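Long-range contacts in pyoverdine synthetase F (Pseudomonas aeruginosa PAO1, PDB 6CUL), which is a pyoverdine synthetase family protein with an alpha/beta fold in which helices pack on a mixed, mainly parallel beta-sheet: residues A[34-39]-A[258-263]; A[218-223]-A[234-239]. All blocks are in the same frame, centred on the assembly; numbering follows the deposited sequence.

Interaction 1: residues A[34-39]-A[258-263]; sequences KSVLES and NSLFPA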
ATOM      1  N   LYS A  34     -10.003  -7.166   3.312  1.00 41.33           N
ATOM      2  CA  LYS A  34      -9.239  -7.746   2.258  1.00 33.68           C
ATOM      3  C   LYS A  34      -8.073  -6.864   1.966  1.00 33.24           C
ATOM      4  O   LYS A  34      -8.199  -5.698   2.052  1.00 32.75           O
ATOM      5  CB  LYS A  34     -10.115  -7.871   1.030  1.00 35.87           C
ATOM      6  CG  LYS A  34      -9.550  -8.620  -0.138  1.00 29.70           C
ATOM      7  CD  LYS A  34     -10.365  -8.367  -1.356  1.00 29.08           C
ATOM      8  CE  LYS A  34     -11.576  -9.268  -1.471  1.00 35.58           C
ATOM      9  NZ  LYS A  34     -12.388  -9.139  -2.691  1.00 26.19           N
ATOM     10  N   SER A  35      -6.945  -7.452   1.665  1.00 28.24           N
ATOM     11  CA  SER A  35      -5.795  -6.719   1.303  1.00 26.17           C
ATOM     12  C   SER A  35      -5.805  -6.212  -0.106  1.00 28.88           C
ATOM     13  O   SER A  35      -6.569  -6.604  -0.906  1.00 24.23           O
ATOM     14  CB  SER A  35      -4.561  -7.519   1.527  1.00 23.85           C
ATOM     15  OG  SER A  35      -4.389  -8.475   0.590  1.00 31.90           O
ATOM     16  N   VAL A  36      -4.951  -5.260  -0.353  1.00 39.34           N
ATOM     17  CA  VAL A  36      -4.758  -4.734  -1.670  1.00 35.46           C
ATOM     18  C   VAL A  36      -4.251  -5.806  -2.615  1.00 34.24           C
ATOM     19  O   VAL A  36      -4.650  -5.820  -3.713  1.00 34.82           O
ATOM     20  CB  VAL A  36      -3.819  -3.574  -1.671  1.00 30.00           C
ATOM     21  CG1 VAL A  36      -3.558  -3.112  -3.059  1.00 36.91           C
ATOM     22  CG2 VAL A  36      -4.395  -2.462  -0.877  1.00 37.79           C
ATOM     23  N   LEU A  37      -3.340  -6.651  -2.178  1.00 32.49           N
ATOM     24  CA  LEU A  37      -2.856  -7.739  -2.967  1.00 28.06           C
ATOM     25  C   LEU A  37      -3.928  -8.771  -3.257  1.00 30.78           C
ATOM     26  O   LEU A  37      -4.016  -9.244  -4.313  1.00 27.11           O
ATOM     27  CB  LEU A  37      -1.654  -8.369  -2.300  1.00 31.39           C
ATOM     28  CG  LEU A  37      -0.875  -9.427  -3.056  1.00 36.87           C
ATOM     29  CD1 LEU A  37      -0.194  -8.808  -4.222  1.00 30.87           C
ATOM     30  CD2 LEU A  37       0.125 -10.183  -2.212  1.00 39.85           C
ATOM     31  N   GLU A  38      -4.754  -9.085  -2.300  1.00 35.08           N
ATOM     32  CA  GLU A  38      -5.823 -10.032  -2.539  1.00 37.41           C
ATOM     33  C   GLU A  38      -6.778  -9.521  -3.599  1.00 32.38           C
ATOM     34  O   GLU A  38      -7.214 -10.276  -4.385  1.00 35.90           O
ATOM     35  CB  GLU A  38      -6.579 -10.399  -1.289  1.00 32.58           C
ATOM     36  CG  GLU A  38      -7.447 -11.592  -1.504  1.00 28.90           C
ATOM     37  CD  GLU A  38      -7.944 -12.195  -0.255  1.00 36.15           C
ATOM     38  OE1 GLU A  38      -7.798 -11.604   0.756  1.00 38.06           O
ATOM     39  OE2 GLU A  38      -8.478 -13.274  -0.272  1.00 47.33           O
ATOM     40  N   SER A  39      -7.075  -8.249  -3.574  1.00 24.45           N
ATOM     41  CA  SER A  39      -7.894  -7.725  -4.572  1.00 27.14           C
ATOM     42  C   SER A  39      -7.240  -7.823  -5.944  1.00 30.40           C
ATOM     43  O   SER A  39      -7.919  -8.102  -6.839  1.00 26.61           O
ATOM     44  CB  SER A  39      -8.352  -6.310  -4.265  1.00 36.42           C
ATOM     45  OG  SER A  39      -9.558  -6.134  -4.852  1.00 27.04           O
ATOM     46  N   ASN A 258     -14.607   1.075  -2.158  1.00 29.65           N
ATOM     47  CA  ASN A 258     -15.217   2.063  -3.065  1.00 31.47           C
ATOM     48  C   ASN A 258     -14.306   2.746  -4.057  1.00 29.06           C
ATOM     49  O   ASN A 258     -14.693   3.031  -5.109  1.00 22.48           O
ATOM     50  CB  ASN A 258     -15.987   3.136  -2.306  1.00 35.37           C
ATOM     51  CG  ASN A 258     -17.480   2.923  -2.314  1.00 40.78           C
ATOM     52  OD1 ASN A 258     -17.959   1.922  -2.759  1.00 29.31           O
ATOM     53  ND2 ASN A 258     -18.207   3.887  -1.819  1.00 40.11           N
ATOM     54  N   SER A 259     -13.107   3.049  -3.674  1.00 21.63           N
ATOM     55  CA  SER A 259     -12.210   3.677  -4.547  1.00 24.32           C
ATOM     56  C   SER A 259     -10.845   3.095  -4.815  1.00 28.85           C
ATOM     57  O   SER A 259     -10.335   3.342  -5.799  1.00 26.22           O
ATOM     58  CB  SER A 259     -12.050   5.093  -4.039  1.00 36.39           C
ATOM     59  OG  SER A 259     -11.476   5.886  -4.981  1.00 32.01           O
ATOM     60  N   LEU A 260     -10.237   2.434  -3.851  1.00 33.97           N
ATOM     61  CA  LEU A 260      -8.896   1.891  -3.979  1.00 36.28           C
ATOM     62  C   LEU A 260      -8.661   0.689  -4.851  1.00 38.85           C
ATOM     63  O   LEU A 260      -7.752   0.670  -5.593  1.00 38.99           O
ATOM     64  CB  LEU A 260      -8.280   1.685  -2.603  1.00 38.22           C
ATOM     65  CG  LEU A 260      -6.776   1.461  -2.575  1.00 42.09           C
ATOM     66  CD1 LEU A 260      -6.121   2.287  -1.487  1.00 39.73           C
ATOM     67  CD2 LEU A 260      -6.386   0.016  -2.480  1.00 30.03           C
ATOM     68  N   PHE A 261      -9.460  -0.317  -4.720  1.00 31.03           N
ATOM     69  CA  PHE A 261      -9.279  -1.421  -5.553  1.00 28.55           C
ATOM     70  C   PHE A 261      -9.528  -0.978  -7.017  1.00 23.94           C
ATOM     71  O   PHE A 261      -8.787  -1.296  -7.872  1.00 22.21           O
ATOM     72  CB  PHE A 261     -10.082  -2.638  -5.055  1.00 37.77           C
ATOM     73  CG  PHE A 261      -9.683  -3.109  -3.699  1.00 38.35           C
ATOM     74  CD1 PHE A 261      -8.448  -2.838  -3.212  1.00 35.03           C
ATOM     75  CD2 PHE A 261     -10.539  -3.779  -2.920  1.00 37.44           C
ATOM     76  CE1 PHE A 261      -8.079  -3.242  -1.998  1.00 40.83           C
ATOM     77  CE2 PHE A 261     -10.181  -4.182  -1.688  1.00 39.91           C
ATOM     78  CZ  PHE A 261      -8.938  -3.929  -1.229  1.00 33.86           C
ATOM     79  N   PRO A 262     -10.557  -0.175  -7.242  1.00 30.42           N
ATOM     80  CA  PRO A 262     -10.806   0.292  -8.599  1.00 31.16           C
ATOM     81  C   PRO A 262      -9.702   1.146  -9.171  1.00 26.02           C
ATOM     82  O   PRO A 262      -9.342   0.942 -10.291  1.00 26.65           O
ATOM     83  CB  PRO A 262     -12.095   1.071  -8.471  1.00 22.66           C
ATOM     84  CG  PRO A 262     -12.707   0.589  -7.235  1.00 24.00           C
ATOM     85  CD  PRO A 262     -11.612   0.243  -6.324  1.00 21.23           C
ATOM     86  N   ALA A 263      -9.168   2.046  -8.416  1.00 23.82           N
ATOM     87  CA  ALA A 263      -8.137   2.835  -8.952  1.00 30.19           C
ATOM     88  C   ALA A 263      -6.933   2.004  -9.315  1.00 30.93           C
ATOM     89  O   ALA A 263      -6.375   2.233 -10.316  1.00 23.84           O
ATOM     90  CB  ALA A 263      -7.770   3.965  -8.013  1.00 25.26           C
TER
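Leu260 opens the contact by laying its CD2 methyl against Val36 CG2 at 3.6 Å, the two side chains crossing at about a right angle. Phe261 follows and has the largest share of the buried surface. Its CG is anti to the carbonyl carbon (chi1 -62°), and the ring reaches over to the start of helix 36-46. Ser39 CB sits over the centre of one face in a CH-pi contact, 3.5 Å from the ring centroid and 9° off its normal, and Ser39 OG comes within 3.2 Å of Phe261 CD2. Round the rim, Val36 CG2 meets Phe261 CE1 near the ring plane at 3.9 Å and Lys34 O approaches Phe261 CZ in plane at 3.8 Å. Ser35 O comes obliquely to Phe261 CZ. Phe256 brings another ring against Phe261. The helix start is shaped by Ser35, an N-cap whose OG accepts from Glu38 N (3.0 Å), while Ser35 O takes Ser39 N. The Lys34 ammonium turns to Glu42. No hydrogen bond crosses between 34-39 and 258-263: the two helices are held here by dispersion and CH-pi contact, with Lys34 O at the ring's edge probably adding a weak electrostatic attraction.

Interaction 2: residues A[218-223]-A[234-239]; sequences GASFHY and FHDVLK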
ATOM      1  N   GLY A 218     -10.951   9.205  -1.792  1.00 29.12           N
ATOM      2  CA  GLY A 218     -10.608   8.349  -2.888  1.00 27.44           C
ATOM      3  C   GLY A 218      -9.278   7.737  -2.785  1.00 26.79           C
ATOM      4  O   GLY A 218      -8.771   7.659  -1.756  1.00 32.23           O
ATOM      5  N   ALA A 219      -8.773   7.217  -3.873  1.00 21.74           N
ATOM      6  CA  ALA A 219      -7.485   6.615  -3.939  1.00 18.58           C
ATOM      7  C   ALA A 219      -6.697   6.984  -5.181  1.00 29.51           C
ATOM      8  O   ALA A 219      -7.243   6.951  -6.253  1.00 28.16           O
ATOM      9  CB  ALA A 219      -7.632   5.149  -3.873  1.00 25.54           C
ATOM     10  N   SER A 220      -5.405   7.250  -5.039  1.00 25.55           N
ATOM     11  CA  SER A 220      -4.554   7.610  -6.170  1.00 29.33           C
ATOM     12  C   SER A 220      -3.492   6.619  -6.652  1.00 32.03           C
ATOM     13  O   SER A 220      -2.765   6.127  -5.862  1.00 29.30           O
ATOM     14  CB  SER A 220      -3.789   8.841  -5.896  1.00 30.07           C
ATOM     15  OG  SER A 220      -4.632   9.901  -6.078  1.00 46.87           O
ATOM     16  N   PHE A 221      -3.465   6.358  -7.951  1.00 33.58           N
ATOM     17  CA  PHE A 221      -2.471   5.516  -8.575  1.00 38.59           C
ATOM     18  C   PHE A 221      -1.530   6.487  -9.274  1.00 39.77           C
ATOM     19  O   PHE A 221      -1.736   6.834 -10.375  1.00 32.88           O
ATOM     20  CB  PHE A 221      -3.117   4.571  -9.552  1.00 21.66           C
ATOM     21  CG  PHE A 221      -2.221   3.506 -10.039  1.00 36.71           C
ATOM     22  CD1 PHE A 221      -1.652   2.604  -9.175  1.00 37.92           C
ATOM     23  CD2 PHE A 221      -1.969   3.369 -11.373  1.00 34.80           C
ATOM     24  CE1 PHE A 221      -0.829   1.621  -9.614  1.00 30.73           C
ATOM     25  CE2 PHE A 221      -1.157   2.363 -11.818  1.00 45.54           C
ATOM     26  CZ  PHE A 221      -0.576   1.493 -10.935  1.00 26.28           C
ATOM     27  N   HIS A 222      -0.426   6.816  -8.655  1.00 39.47           N
ATOM     28  CA  HIS A 222       0.472   7.832  -9.141  1.00 41.62           C
ATOM     29  C   HIS A 222       1.919   7.443  -9.306  1.00 42.50           C
ATOM     30  O   HIS A 222       2.346   6.473  -8.845  1.00 31.21           O
ATOM     31  CB  HIS A 222       0.404   9.018  -8.181  1.00 44.91           C
ATOM     32  CG  HIS A 222       0.867   8.709  -6.792  1.00 46.51           C
ATOM     33  ND1 HIS A 222       2.133   8.964  -6.359  1.00 42.04           N
ATOM     34  CD2 HIS A 222       0.224   8.158  -5.745  1.00 46.11           C
ATOM     35  CE1 HIS A 222       2.250   8.578  -5.111  1.00 39.79           C
ATOM     36  NE2 HIS A 222       1.109   8.069  -4.721  1.00 40.03           N
ATOM     37  N   TYR A 223       2.666   8.230 -10.038  1.00 41.10           N
ATOM     38  CA  TYR A 223       4.058   7.973 -10.203  1.00 41.71           C
ATOM     39  C   TYR A 223       4.820   8.328  -8.942  1.00 41.44           C
ATOM     40  O   TYR A 223       4.395   9.090  -8.145  1.00 40.25           O
ATOM     41  CB  TYR A 223       4.606   8.748 -11.343  1.00 38.34           C
ATOM     42  CG  TYR A 223       4.262   8.262 -12.684  1.00 40.43           C
ATOM     43  CD1 TYR A 223       4.984   7.318 -13.278  1.00 52.51           C
ATOM     44  CD2 TYR A 223       3.251   8.826 -13.399  1.00 52.80           C
ATOM     45  CE1 TYR A 223       4.704   6.881 -14.515  1.00 57.34           C
ATOM     46  CE2 TYR A 223       2.947   8.395 -14.661  1.00 56.43           C
ATOM     47  CZ  TYR A 223       3.684   7.433 -15.208  1.00 57.37           C
ATOM     48  OH  TYR A 223       3.423   7.010 -16.453  1.00 54.54           O
ATOM     49  N   PHE A 234      -1.483   9.245 -12.317  1.00 25.15           N
ATOM     50  CA  PHE A 234      -1.840   8.607 -13.530  1.00 25.47           C
ATOM     51  C   PHE A 234      -3.330   8.230 -13.618  1.00 27.64           C
ATOM     52  O   PHE A 234      -3.846   8.239 -14.665  1.00 29.35           O
ATOM     53  CB  PHE A 234      -0.926   7.431 -13.784  1.00 38.66           C
ATOM     54  CG  PHE A 234      -1.370   6.547 -14.871  1.00 32.59           C
ATOM     55  CD1 PHE A 234      -1.098   6.864 -16.183  1.00 26.74           C
ATOM     56  CD2 PHE A 234      -2.037   5.402 -14.589  1.00 25.04           C
ATOM     57  CE1 PHE A 234      -1.519   6.052 -17.184  1.00 27.57           C
ATOM     58  CE2 PHE A 234      -2.437   4.575 -15.575  1.00 31.05           C
ATOM     59  CZ  PHE A 234      -2.208   4.896 -16.880  1.00 36.29           C
ATOM     60  N   HIS A 235      -3.959   7.805 -12.537  1.00 27.80           N
ATOM     61  CA  HIS A 235      -5.353   7.487 -12.528  1.00 30.92           C
ATOM     62  C   HIS A 235      -5.911   7.743 -11.158  1.00 31.75           C
ATOM     63  O   HIS A 235      -5.268   7.452 -10.194  1.00 25.33           O
ATOM     64  CB  HIS A 235      -5.629   6.073 -12.991  1.00 36.84           C
ATOM     65  CG  HIS A 235      -7.069   5.716 -13.019  1.00 33.15           C
ATOM     66  ND1 HIS A 235      -7.993   6.464 -13.676  1.00 31.81           N
ATOM     67  CD2 HIS A 235      -7.749   4.729 -12.423  1.00 39.12           C
ATOM     68  CE1 HIS A 235      -9.175   5.933 -13.519  1.00 37.83           C
ATOM     69  NE2 HIS A 235      -9.056   4.879 -12.760  1.00 30.27           N
ATOM     70  N   ASP A 236      -7.101   8.298 -11.122  1.00 30.86           N
ATOM     71  CA  ASP A 236      -7.721   8.677  -9.896  1.00 27.63           C
ATOM     72  C   ASP A 236      -9.185   8.332  -9.712  1.00 26.26           C
ATOM     73  O   ASP A 236      -9.908   8.436 -10.620  1.00 18.51           O
ATOM     74  CB  ASP A 236      -7.601  10.159  -9.800  1.00 38.47           C
ATOM     75  CG  ASP A 236      -7.194  10.598  -8.492  1.00 36.95           C
ATOM     76  OD1 ASP A 236      -6.887   9.774  -7.655  1.00 34.42           O
ATOM     77  OD2 ASP A 236      -7.158  11.802  -8.300  1.00 33.69           O
ATOM     78  N   VAL A 237      -9.561   7.944  -8.508  1.00 23.54           N
ATOM     79  CA  VAL A 237     -10.914   7.617  -8.144  1.00 20.58           C
ATOM     80  C   VAL A 237     -11.291   8.317  -6.850  1.00 28.27           C
ATOM     81  O   VAL A 237     -10.500   8.478  -6.043  1.00 26.57           O
ATOM     82  CB  VAL A 237     -11.176   6.094  -8.067  1.00 25.53           C
ATOM     83  CG1 VAL A 237     -12.606   5.729  -7.714  1.00 24.38           C
ATOM     84  CG2 VAL A 237     -10.882   5.463  -9.375  1.00 37.42           C
ATOM     85  N   LEU A 238     -12.530   8.727  -6.761  1.00 35.60           N
ATOM     86  CA  LEU A 238     -13.045   9.408  -5.643  1.00 34.34           C
ATOM     87  C   LEU A 238     -14.439   9.038  -5.443  1.00 28.68           C
ATOM     88  O   LEU A 238     -15.288   9.785  -5.693  1.00 33.09           O
ATOM     89  CB  LEU A 238     -12.912  10.905  -5.868  1.00 35.13           C
ATOM     90  CG  LEU A 238     -13.432  11.817  -4.802  1.00 38.66           C
ATOM     91  CD1 LEU A 238     -12.742  11.653  -3.479  1.00 40.20           C
ATOM     92  CD2 LEU A 238     -13.456  13.266  -5.235  1.00 33.27           C
ATOM     93  N   LYS A 239     -14.675   7.860  -4.977  1.00 27.75           N
ATOM     94  CA  LYS A 239     -16.006   7.366  -4.759  1.00 29.78           C
ATOM     95  C   LYS A 239     -16.401   6.931  -3.329  1.00 36.51           C
ATOM     96  O   LYS A 239     -17.284   6.165  -3.157  1.00 34.62           O
ATOM     97  CB  LYS A 239     -16.211   6.226  -5.721  1.00 27.46           C
ATOM     98  CG  LYS A 239     -16.078   6.669  -7.114  1.00 25.25           C
ATOM     99  CD  LYS A 239     -16.484   5.649  -8.073  1.00 34.63           C
ATOM    100  CE  LYS A 239     -16.434   6.158  -9.481  1.00 41.66           C
ATOM    101  NZ  LYS A 239     -15.110   6.297 -10.096  1.00 46.94           N
TER
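Ala219 and Val237 form an antiparallel hydrogen-bonded pair in the hairpin of strands 216-223 and 233-241. Val237 O accepts from Ala219 N at 3.0 Å and also receives a CA-H...O contact from Gly218; the return bond, Val237 N to Ala219 O, is weak at 3.4 Å. At the non-hydrogen-bonded pair the side chains take over: Ser220 OG, anti to its carbonyl carbon (chi1 -79°), donates to Asp236 OD1 at 2.8 Å, meeting it from above the carboxylate plane. Thr174 N adds a weak bond to the same hydroxyl, and Arg175 makes a long, weak ion pair with Asp236 OD2. Asp236 OD1 also lies 3.2 Å from Ala219 O, two acceptors facing each other, a repulsion that the donated hydroxyl probably offsets in part. Phe221 N then donates to His235 O at 3.1 Å, almost in line with the carbonyl bond. Phe221 O is gripped twice from one face of its plane, by Phe234 N at 3.1 Å and His235 N at 3.2 Å: a classic beta bulge. Beside it the Phe221 and Phe234 side chains run the same way, rim to rim through their CD2 atoms (3.8 Å). His235 NE2 hydrogen-bonds to Glu266 OE1 on helix 248-271. The outermost strand 233-241 is thus joined to the sheet by backbone bonds, one hydroxyl-carboxylate bond and the Phe221-Phe234 packing, and the bulge lets a single carbonyl satisfy two amides where the chain turns its corner.

Helix 248-271 connects the two contacts: it is the next element after strand 233-241, packs on the hairpin of interaction 2 and carries Phe261 to helix 36-46 in interaction 1. The centres of the contacts lie about 12 Å apart, and Asn258 and Ser259 touch the hairpin. Ser259 OG is 3.2 Å from Ala219 N, a weak hydrogen bond, and Asn258 ND2 stands 2.8 Å from Lys239 O. None of the residues lining the pocket of the bound N-(4-{[(2-amino-4-oxo-1,4-dihydroquinazolin-6-yl)methyl]amino}benzene-1-carbonyl)-D-glutamic acid, which include Arg68, Lys72, Tyr110 and Arg112, belongs to either contact. Interaction 1 is helix packing and interaction 2 is strand pairing, and together they tie the sheet's antiparallel edge through one helix to the N-terminal part of the chain.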